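Local coordinates for protein ethylbenzene dehydrogenase alpha-subunit (Aromatoleum aromaticum, PDB 2IVF) that is the alpha subunit of a molybdenum enzyme of the molybdopterin oxidoreductase family and holds molybdenum, two pterin guanosine dinucleotide ligands and an iron-sulfur cluster, at residues A[356-361]-A[376-381]; A[369-374]-A[808-813]; A[328-333]-A[399-404]. All coordinates share one frame; numbering follows the deposited sequence.

All three contacts lie on the same side of the chain's centre, with their own centres 10 to 12 Å apart. Interactions 1 and 3 are buried, while interaction 2 is only partly so. Interaction 1 is mostly aromatic and apolar, with one direct backbone hydrogen bond. Interaction 3 relies on two backbone bonds at the start of helix 401-408. Interaction 2 is carried by arginines that reach backbone carbonyls, and it joins segments far apart in sequence. Segments 369-374 and 376-381 belong to the loop between strands 365-369 and 385-389, so interactions 1 and 2 fix it at two places. Phe-358 of interaction 1 packs on Ala-369 and Pro-332, and Ala-812 is probably hydrogen-bonded to Gln-328 and Asp-330.

Interaction 1 (A[356-361]-A[376-381]); sequences FYFFDE and LDFMPA
Phe-358 and Pro-380 lie side by side and point the same way. The proline CG sits over the centre of the phenylalanine ring, 3.7 Å from its centroid and 11° off the ring normal. This is a CH-pi contact on one face. Leu-376 crosses the Phe-358 side chain obliquely, and its CD2 reaches Phe-358 CE2 at 3.8 Å.

The Phe-378 ring meets Phe-358 with the planes at 77°, neither stacked nor edge-to-face. Its CZ lies 3.8 Å from Phe-358 CB, and that CB is at the edge of the Phe-378 ring. Over one face of this ring lies the Asp-360 carboxylate, its plane turned only 20° from the ring. OD2 is offset toward the rim, and Asp-360 CG comes within 3.6 Å of Phe-378 CD2. The carboxylate has a salt bridge from OD2 to Arg-367, which also makes a cation-pi contact with Phe-378.

Further along, Ala-381 N donates to Phe-359 O at 2.7 Å, and the bond is nearly straight. Water 1 makes a second link, accepting from Phe-359 N and donating to Ala-381 O. Ala-381 CB also packs against Phe-359 CB and the carboxylate end of Glu-361. The Phe-359 ring leads away from segment 376-381 and stacks on Phe-386.

The contact ties strand 356-360, half of a two-stranded antiparallel sheet, to the loop before strand 385-389. Its chemistry is mixed. Apolar carbons of Pro-380, Leu-376 and Phe-378 pack on Phe-358, while direct and water-mediated bonds satisfy backbone groups beside Phe-359. The negative charge of Asp-360 lies over an aromatic face, an arrangement probably made acceptable by the positive charge of Arg-367 close to both groups.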
loop_
_atom_site.group_PDB
_atom_site.type_symbol
_atom_site.label_atom_id
_atom_site.label_comp_id
_atom_site.label_asym_id
_atom_site.label_seq_id
_atom_site.Cartn_x
_atom_site.Cartn_y
_atom_site.Cartn_z
ATOM N N PHE A 356 19.176 -29.522 34.481
ATOM C CA PHE A 356 18.261 -28.828 35.382
ATOM C C PHE A 356 17.246 -29.782 35.984
ATOM O O PHE A 356 17.273 -30.994 35.687
ATOM C CB PHE A 356 17.622 -27.651 34.680
ATOM C CG PHE A 356 18.605 -26.694 34.102
ATOM C CD1 PHE A 356 19.608 -26.144 34.876
ATOM C CD2 PHE A 356 18.525 -26.319 32.784
ATOM C CE1 PHE A 356 20.501 -25.264 34.338
ATOM C CE2 PHE A 356 19.425 -25.429 32.249
ATOM C CZ PHE A 356 20.403 -24.898 33.028
ATOM N N TYR A 357 16.392 -29.250 36.867
ATOM C CA TYR A 357 15.522 -30.084 37.676
ATOM C C TYR A 357 14.067 -29.690 37.698
ATOM O O TYR A 357 13.723 -28.502 37.708
ATOM C CB TYR A 357 16.010 -30.100 39.109
ATOM C CG TYR A 357 17.319 -30.825 39.286
ATOM C CD1 TYR A 357 17.341 -32.174 39.614
ATOM C CD2 TYR A 357 18.525 -30.172 39.086
ATOM C CE1 TYR A 357 18.488 -32.836 39.739
ATOM C CE2 TYR A 357 19.693 -30.829 39.224
ATOM C CZ TYR A 357 19.677 -32.165 39.564
ATOM O OH TYR A 357 20.847 -32.849 39.737
ATOM N N PHE A 358 13.227 -30.724 37.698
ATOM C CA PHE A 358 11.841 -30.641 38.126
ATOM C C PHE A 358 11.768 -31.013 39.605
ATOM O O PHE A 358 12.722 -31.556 40.182
ATOM C CB PHE A 358 10.967 -31.659 37.397
ATOM C CG PHE A 358 10.895 -31.488 35.905
ATOM C CD1 PHE A 358 10.563 -30.297 35.337
ATOM C CD2 PHE A 358 11.109 -32.571 35.069
ATOM C CE1 PHE A 358 10.451 -30.171 33.954
ATOM C CE2 PHE A 358 11.001 -32.447 33.688
ATOM C CZ PHE A 358 10.665 -31.247 33.134
ATOM N N PHE A 359 10.627 -30.739 40.217
ATOM C CA PHE A 359 10.346 -31.348 41.498
ATOM C C PHE A 359 9.228 -32.347 41.280
ATOM O O PHE A 359 8.223 -32.022 40.638
ATOM C CB PHE A 359 9.955 -30.340 42.569
ATOM C CG PHE A 359 10.019 -30.912 43.955
ATOM C CD1 PHE A 359 8.920 -31.554 44.509
ATOM C CD2 PHE A 359 11.197 -30.874 44.668
ATOM C CE1 PHE A 359 8.973 -32.114 45.772
ATOM C CE2 PHE A 359 11.267 -31.445 45.945
ATOM C CZ PHE A 359 10.141 -32.061 46.491
ATOM N N ASP A 360 9.427 -33.555 41.816
ATOM C CA ASP A 360 8.413 -34.600 41.799
ATOM C C ASP A 360 7.803 -34.680 43.182
ATOM O O ASP A 360 8.450 -35.148 44.118
ATOM C CB ASP A 360 9.015 -35.953 41.410
ATOM C CG ASP A 360 7.957 -37.026 41.219
ATOM O OD1 ASP A 360 6.789 -36.787 41.588
ATOM O OD2 ASP A 360 8.285 -38.111 40.691
ATOM N N GLU A 361 6.567 -34.204 43.294
ATOM C CA GLU A 361 5.886 -34.073 44.569
ATOM C C GLU A 361 5.567 -35.449 45.135
ATOM O O GLU A 361 5.779 -35.690 46.326
ATOM C CB GLU A 361 4.609 -33.236 44.428
ATOM C CG GLU A 361 4.882 -31.740 44.173
ATOM C CD GLU A 361 3.696 -30.970 43.545
ATOM O OE1 GLU A 361 3.324 -31.235 42.359
ATOM O OE2 GLU A 361 3.166 -30.059 44.231
ATOM N N LEU A 376 7.332 -36.210 29.103
ATOM C CA LEU A 376 7.269 -36.353 30.536
ATOM C C LEU A 376 6.789 -37.753 30.882
ATOM O O LEU A 376 5.872 -38.282 30.249
ATOM C CB LEU A 376 6.280 -35.336 31.130
ATOM C CG LEU A 376 6.631 -33.848 31.033
ATOM C CD1 LEU A 376 5.513 -33.006 31.601
ATOM C CD2 LEU A 376 7.946 -33.503 31.716
ATOM N N ASP A 377 7.378 -38.323 31.912
ATOM C CA ASP A 377 6.886 -39.594 32.433
ATOM C C ASP A 377 6.267 -39.406 33.826
ATOM O O ASP A 377 5.954 -40.381 34.500
ATOM C CB ASP A 377 7.972 -40.660 32.373
ATOM C CG ASP A 377 9.188 -40.324 33.195
ATOM O OD1 ASP A 377 9.202 -39.287 33.874
ATOM O OD2 ASP A 377 10.146 -41.127 33.167
ATOM N N PHE A 378 6.091 -38.146 34.228
ATOM C CA PHE A 378 5.369 -37.789 35.448
ATOM C C PHE A 378 5.038 -36.318 35.372
ATOM O O PHE A 378 5.594 -35.622 34.543
ATOM C CB PHE A 378 6.231 -38.050 36.677
ATOM C CG PHE A 378 7.259 -36.998 36.925
ATOM C CD1 PHE A 378 8.437 -36.993 36.228
ATOM C CD2 PHE A 378 7.045 -36.012 37.853
ATOM C CE1 PHE A 378 9.383 -36.013 36.446
ATOM C CE2 PHE A 378 7.992 -35.044 38.081
ATOM C CZ PHE A 378 9.156 -35.041 37.379
ATOM N N MET A 379 4.170 -35.822 36.241
ATOM C CA MET A 379 3.839 -34.402 36.243
ATOM C C MET A 379 4.737 -33.636 37.207
ATOM O O MET A 379 4.639 -33.812 38.412
ATOM C CB MET A 379 2.389 -34.177 36.641
ATOM C CG MET A 379 1.429 -34.094 35.475
ATOM S SD MET A 379 1.539 -32.517 34.605
ATOM C CE MET A 379 -0.197 -32.245 34.208
ATOM N N PRO A 380 5.598 -32.750 36.678
ATOM C CA PRO A 380 6.422 -31.915 37.550
ATOM C C PRO A 380 5.584 -30.996 38.418
ATOM O O PRO A 380 4.494 -30.605 38.018
ATOM C CB PRO A 380 7.257 -31.081 36.564
ATOM C CG PRO A 380 7.153 -31.781 35.263
ATOM C CD PRO A 380 5.867 -32.507 35.256
ATOM N N ALA A 381 6.114 -30.623 39.574
ATOM C CA ALA A 381 5.514 -29.579 40.412
ATOM C C ALA A 381 5.503 -28.268 39.655
ATOM O O ALA A 381 6.405 -28.007 38.849
ATOM C CB ALA A 381 6.313 -29.401 41.725
HETATM O O HOH W 1 8.794 -28.998 38.875
#

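Interaction 2 (A[369-374]-A[808-813]); sequences ASRGTL and HTRRAQ
Arg-810, Arg-811 and Arg-371 bury the most surface here. Arg-811 grips Ser-370 O end-on with two nitrogens. Arg-811 NH2 donates to Ser-370 O at 2.8 Å, in the carbonyl plane and on a lone pair. Arg-811 NH1 donates to Ser-370 O at 2.9 Å, tilted 29° from that plane. NH1 also donates to Thr-809 O. Ala-369 CB lies over one face of the guanidinium and Leu-374 CD2 over the opposite face, so carbon flanks the flat group while carbonyls bind its edge. Water 3 links Arg-811 NH2 to Leu-374 O.

Arg-810 bends at its CB-CG bond (chi2 -75°), which turns CD aside. Arg-810 NH1 donates to Arg-371 O at 2.8 Å from above the carbonyl plane. Arg-371 NH2 lies over a face of the Arg-810 guanidinium, the planes 41° apart. Arg-371 NH2 stands 3.1 Å from Arg-810 NH2, both of them donors. Asp-521 forms salt bridges with both arginines, which would offset the like charges. Water 2 accepts from Arg-371 NE and lies close to His-808 O.

Each segment is also shaped by its own hydroxyl. Ser-370 OG accepts from Gly-372 N and Thr-373 N, and Thr-809 OG1 accepts from Arg-811 N. Arginine-to-carbonyl bonds thus join the loop after strand 365-369 to the loop between helices 796-800 and 819-824, with an ST turn in each and an ST motif at Ser-370.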
loop_
_atom_site.group_PDB
_atom_site.type_symbol
_atom_site.label_atom_id
_atom_site.label_comp_id
_atom_site.label_asym_id
_atom_site.label_seq_id
_atom_site.Cartn_x
_atom_site.Cartn_y
_atom_site.Cartn_z
ATOM N N ALA A 369 15.376 -32.976 34.873
ATOM C CA ALA A 369 14.600 -32.690 33.674
ATOM C C ALA A 369 15.483 -33.054 32.464
ATOM O O ALA A 369 16.648 -32.617 32.364
ATOM C CB ALA A 369 14.200 -31.217 33.637
ATOM N N SER A 370 14.943 -33.875 31.562
ATOM C CA SER A 370 15.740 -34.367 30.451
ATOM C C SER A 370 16.126 -33.231 29.523
ATOM O O SER A 370 15.295 -32.398 29.163
ATOM C CB SER A 370 15.010 -35.464 29.687
ATOM O OG SER A 370 15.584 -35.668 28.403
ATOM N N ARG A 371 17.397 -33.230 29.132
ATOM C CA ARG A 371 17.917 -32.333 28.114
ATOM C C ARG A 371 17.635 -32.809 26.693
ATOM O O ARG A 371 17.850 -32.058 25.754
ATOM C CB ARG A 371 19.423 -32.182 28.251
ATOM C CG ARG A 371 19.873 -31.682 29.620
ATOM C CD ARG A 371 21.310 -31.247 29.614
ATOM N NE ARG A 371 21.537 -30.094 28.751
ATOM C CZ ARG A 371 22.366 -30.066 27.711
ATOM N NH1 ARG A 371 23.083 -31.128 27.378
ATOM N NH2 ARG A 371 22.484 -28.956 27.005
ATOM N N GLY A 372 17.166 -34.046 26.537
ATOM C CA GLY A 372 17.080 -34.676 25.221
ATOM C C GLY A 372 15.684 -34.791 24.667
ATOM O O GLY A 372 15.506 -34.927 23.451
ATOM N N THR A 373 14.683 -34.735 25.531
ATOM C CA THR A 373 13.302 -34.761 25.083
ATOM C C THR A 373 12.429 -33.948 26.053
ATOM O O THR A 373 12.779 -33.765 27.221
ATOM C CB THR A 373 12.748 -36.220 25.010
ATOM O OG1 THR A 373 11.418 -36.199 24.498
ATOM C CG2 THR A 373 12.704 -36.862 26.362
ATOM N N LEU A 374 11.299 -33.485 25.559
ATOM C CA LEU A 374 10.341 -32.782 26.391
ATOM C C LEU A 374 9.300 -33.735 26.953
ATOM O O LEU A 374 8.455 -33.344 27.740
ATOM C CB LEU A 374 9.621 -31.703 25.584
ATOM C CG LEU A 374 10.459 -30.613 24.915
ATOM C CD1 LEU A 374 9.543 -29.750 24.040
ATOM C CD2 LEU A 374 11.200 -29.761 25.944
ATOM N N HIS A 808 19.112 -22.557 26.448
ATOM C CA HIS A 808 19.760 -22.903 27.712
ATOM C C HIS A 808 19.096 -24.087 28.453
ATOM O O HIS A 808 19.777 -25.065 28.827
ATOM C CB HIS A 808 19.743 -21.670 28.602
ATOM C CG HIS A 808 20.629 -21.763 29.803
ATOM N ND1 HIS A 808 22.004 -21.858 29.710
ATOM C CD2 HIS A 808 20.341 -21.748 31.131
ATOM C CE1 HIS A 808 22.522 -21.909 30.927
ATOM N NE2 HIS A 808 21.535 -21.832 31.808
ATOM N N THR A 809 17.796 -23.956 28.679
ATOM C CA THR A 809 16.966 -24.938 29.407
ATOM C C THR A 809 16.438 -26.091 28.565
ATOM O O THR A 809 15.792 -27.021 29.104
ATOM C CB THR A 809 15.729 -24.273 30.017
ATOM O OG1 THR A 809 14.917 -23.698 28.979
ATOM C CG2 THR A 809 16.125 -23.215 31.060
ATOM N N ARG A 810 16.687 -26.017 27.256
ATOM C CA ARG A 810 16.131 -26.938 26.247
ATOM C C ARG A 810 14.616 -26.839 26.087
ATOM O O ARG A 810 13.983 -27.658 25.414
ATOM C CB ARG A 810 16.528 -28.375 26.508
ATOM C CG ARG A 810 17.989 -28.661 26.190
ATOM C CD ARG A 810 18.234 -28.746 24.659
ATOM N NE ARG A 810 19.670 -28.659 24.355
ATOM C CZ ARG A 810 20.482 -29.702 24.280
ATOM N NH1 ARG A 810 20.023 -30.919 24.472
ATOM N NH2 ARG A 810 21.777 -29.530 24.024
ATOM N N ARG A 811 14.047 -25.824 26.717
ATOM C CA ARG A 811 12.619 -25.592 26.690
ATOM C C ARG A 811 12.284 -24.184 26.257
ATOM O O ARG A 811 13.163 -23.350 26.031
ATOM C CB ARG A 811 12.033 -25.883 28.062
ATOM C CG ARG A 811 12.133 -27.352 28.415
ATOM C CD ARG A 811 12.457 -27.626 29.883
ATOM N NE ARG A 811 12.255 -29.053 30.062
ATOM C CZ ARG A 811 13.126 -29.996 29.707
ATOM N NH1 ARG A 811 14.332 -29.675 29.257
ATOM N NH2 ARG A 811 12.804 -31.270 29.863
ATOM N N ALA A 812 10.989 -23.944 26.035
ATOM C CA ALA A 812 10.526 -22.602 25.716
ATOM C C ALA A 812 10.701 -21.874 27.045
ATOM O O ALA A 812 10.085 -22.251 28.025
ATOM C CB ALA A 812 9.113 -22.607 25.274
ATOM N N GLN A 813 11.547 -20.860 27.049
ATOM C CA GLN A 813 12.187 -20.415 28.265
ATOM C C GLN A 813 11.795 -18.997 28.600
ATOM O O GLN A 813 12.182 -18.079 27.916
ATOM C CB GLN A 813 13.680 -20.507 28.107
ATOM C CG GLN A 813 14.393 -20.192 29.374
ATOM C CD GLN A 813 15.868 -20.396 29.293
ATOM O OE1 GLN A 813 16.341 -21.204 28.492
ATOM N NE2 GLN A 813 16.614 -19.686 30.139
HETATM O O HOH W 2 19.923 -27.521 29.397
HETATM O O HOH W 3 9.728 -31.535 29.545
#

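Interaction 3 (A[328-333]-A[399-404]); sequences QTDLPL and RTVFEG
The Phe-402 ring meets Leu-331 at its edge. Leu-331 CD1 lies in the ring plane, 3.7 Å from Phe-402 CD1. CG of Phe-402 is anti to the backbone N (chi1 -172°), and the end of the ring leads away from segment 328-333. Phe-320 meets the same ring, with the planes at about 45°. The other flat group, the Arg-399 guanidinium, has Gly-404 CA over one face, offset toward the rim.

The second branch of Leu-331 meets Val-401. Leu-331 CD2 lies 3.9 Å from Val-401 CG1, and the side chains cross at about a right angle. Val-401 CG2 touches the turn, 3.4 Å from Asp-330 O. Thr-400 CG2 touches Pro-332 O.

Two backbone bonds hold the helix start. Phe-402 N donates to Leu-331 O at 2.9 Å, in the carbonyl plane and on a lone pair. Val-401 N donates to Leu-333 O at 3.0 Å, nearly along the C=O axis. Thr-400 CA adds a CA-H...O contact to the same oxygen.

Both segments are braced internally. Residues 330-333 form a type I beta turn, closed by Leu-333 N to Asp-330 O. Thr-329 OG1 accepts from Leu-331 N in an ST turn. Thr-400 is the N-cap of helix 401-408, its OG1 accepting from Glu-403 N at 2.9 Å and also bonded to Leu-382 O. The Asp-330 carboxylate is bonded to Phe-814 N and Tyr-815 N.

The turn linking helix 322-328 to strand 334-336 thus meets the junction of strand 395-400 and helix 401-408; the two strands are antiparallel neighbours. First-turn N-H groups lack helical partners. Here those of buried Val-401 and Phe-402 are satisfied by carbonyls of buried Leu-333 and Leu-331, and that of Glu-403 by Thr-400.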
loop_
_atom_site.group_PDB
_atom_site.type_symbol
_atom_site.label_atom_id
_atom_site.label_comp_id
_atom_site.label_asym_id
_atom_site.label_seq_id
_atom_site.Cartn_x
_atom_site.Cartn_y
_atom_site.Cartn_z
ATOM N N GLN A 328 6.536 -28.184 27.880
ATOM C CA GLN A 328 7.080 -27.376 26.822
ATOM C C GLN A 328 8.003 -26.288 27.301
ATOM O O GLN A 328 8.764 -25.762 26.509
ATOM C CB GLN A 328 5.957 -26.721 25.994
ATOM C CG GLN A 328 5.065 -27.657 25.204
ATOM C CD GLN A 328 5.765 -28.203 23.971
ATOM O OE1 GLN A 328 6.296 -27.443 23.172
ATOM N NE2 GLN A 328 5.798 -29.523 23.834
ATOM N N THR A 329 7.936 -25.944 28.587
ATOM C CA THR A 329 8.536 -24.708 29.065
ATOM C C THR A 329 9.378 -24.898 30.308
ATOM O O THR A 329 9.444 -25.982 30.869
ATOM C CB THR A 329 7.478 -23.643 29.414
ATOM O OG1 THR A 329 6.930 -23.967 30.697
ATOM C CG2 THR A 329 6.377 -23.556 28.352
ATOM N N ASP A 330 10.035 -23.804 30.698
ATOM C CA ASP A 330 10.866 -23.788 31.870
ATOM C C ASP A 330 10.049 -23.506 33.118
ATOM O O ASP A 330 10.610 -23.478 34.199
ATOM C CB ASP A 330 12.034 -22.806 31.722
ATOM C CG ASP A 330 11.611 -21.349 31.667
ATOM O OD1 ASP A 330 10.431 -21.064 31.333
ATOM O OD2 ASP A 330 12.487 -20.481 31.958
ATOM N N LEU A 331 8.729 -23.335 32.983
ATOM C CA LEU A 331 7.916 -22.999 34.149
ATOM C C LEU A 331 8.055 -23.992 35.316
ATOM O O LEU A 331 8.020 -23.589 36.466
ATOM C CB LEU A 331 6.433 -22.751 33.780
ATOM C CG LEU A 331 6.079 -21.607 32.819
ATOM C CD1 LEU A 331 4.602 -21.251 33.021
ATOM C CD2 LEU A 331 6.951 -20.405 32.954
ATOM N N PRO A 332 8.175 -25.307 35.044
ATOM C CA PRO A 332 8.446 -26.208 36.179
ATOM C C PRO A 332 9.916 -26.380 36.590
ATOM O O PRO A 332 10.179 -27.147 37.496
ATOM C CB PRO A 332 7.912 -27.549 35.670
ATOM C CG PRO A 332 8.179 -27.493 34.237
ATOM C CD PRO A 332 7.912 -26.074 33.804
ATOM N N LEU A 333 10.867 -25.707 35.947
ATOM C CA LEU A 333 12.266 -25.931 36.310
ATOM C C LEU A 333 12.566 -25.153 37.573
ATOM O O LEU A 333 12.033 -24.054 37.780
ATOM C CB LEU A 333 13.231 -25.535 35.202
ATOM C CG LEU A 333 13.170 -26.397 33.933
ATOM C CD1 LEU A 333 14.137 -25.883 32.887
ATOM C CD2 LEU A 333 13.476 -27.886 34.221
ATOM N N ARG A 399 12.478 -22.948 44.042
ATOM C CA ARG A 399 11.112 -22.905 43.589
ATOM C C ARG A 399 11.113 -22.913 42.084
ATOM O O ARG A 399 12.104 -22.587 41.464
ATOM C CB ARG A 399 10.396 -21.676 44.139
ATOM C CG ARG A 399 10.774 -20.369 43.475
ATOM C CD ARG A 399 10.075 -19.190 44.134
ATOM N NE ARG A 399 10.494 -17.903 43.563
ATOM C CZ ARG A 399 10.228 -16.709 44.102
ATOM N NH1 ARG A 399 9.521 -16.592 45.219
ATOM N NH2 ARG A 399 10.673 -15.616 43.517
ATOM N N THR A 400 9.979 -23.264 41.508
ATOM C CA THR A 400 9.845 -23.308 40.080
ATOM C C THR A 400 9.798 -21.888 39.537
ATOM O O THR A 400 9.429 -20.955 40.256
ATOM C CB THR A 400 8.543 -24.030 39.677
ATOM O OG1 THR A 400 7.412 -23.304 40.158
ATOM C CG2 THR A 400 8.514 -25.453 40.226
ATOM N N VAL A 401 10.158 -21.730 38.262
ATOM C CA VAL A 401 9.976 -20.483 37.599
ATOM C C VAL A 401 8.529 -20.043 37.761
ATOM O O VAL A 401 8.268 -18.876 38.053
ATOM C CB VAL A 401 10.292 -20.579 36.108
ATOM C CG1 VAL A 401 9.820 -19.307 35.378
ATOM C CG2 VAL A 401 11.806 -20.844 35.916
ATOM N N PHE A 402 7.609 -20.987 37.571
ATOM C CA PHE A 402 6.172 -20.736 37.745
ATOM C C PHE A 402 5.821 -20.065 39.081
ATOM O O PHE A 402 4.981 -19.144 39.117
ATOM C CB PHE A 402 5.383 -22.046 37.621
ATOM C CG PHE A 402 3.890 -21.854 37.598
ATOM C CD1 PHE A 402 3.240 -21.594 36.410
ATOM C CD2 PHE A 402 3.145 -21.927 38.771
ATOM C CE1 PHE A 402 1.862 -21.431 36.364
ATOM C CE2 PHE A 402 1.756 -21.759 38.725
ATOM C CZ PHE A 402 1.133 -21.521 37.532
ATOM N N GLU A 403 6.422 -20.564 40.157
ATOM C CA GLU A 403 6.191 -20.014 41.499
ATOM C C GLU A 403 6.722 -18.581 41.588
ATOM O O GLU A 403 6.070 -17.714 42.186
ATOM C CB GLU A 403 6.797 -20.914 42.572
ATOM C CG GLU A 403 6.546 -20.427 44.000
ATOM C CD GLU A 403 5.109 -20.590 44.508
ATOM O OE1 GLU A 403 4.285 -21.316 43.911
ATOM O OE2 GLU A 403 4.817 -19.974 45.556
ATOM N N GLY A 404 7.866 -18.306 40.963
ATOM C CA GLY A 404 8.356 -16.939 40.849
ATOM C C GLY A 404 7.389 -16.089 40.035
ATOM O O GLY A 404 7.056 -14.962 40.384
#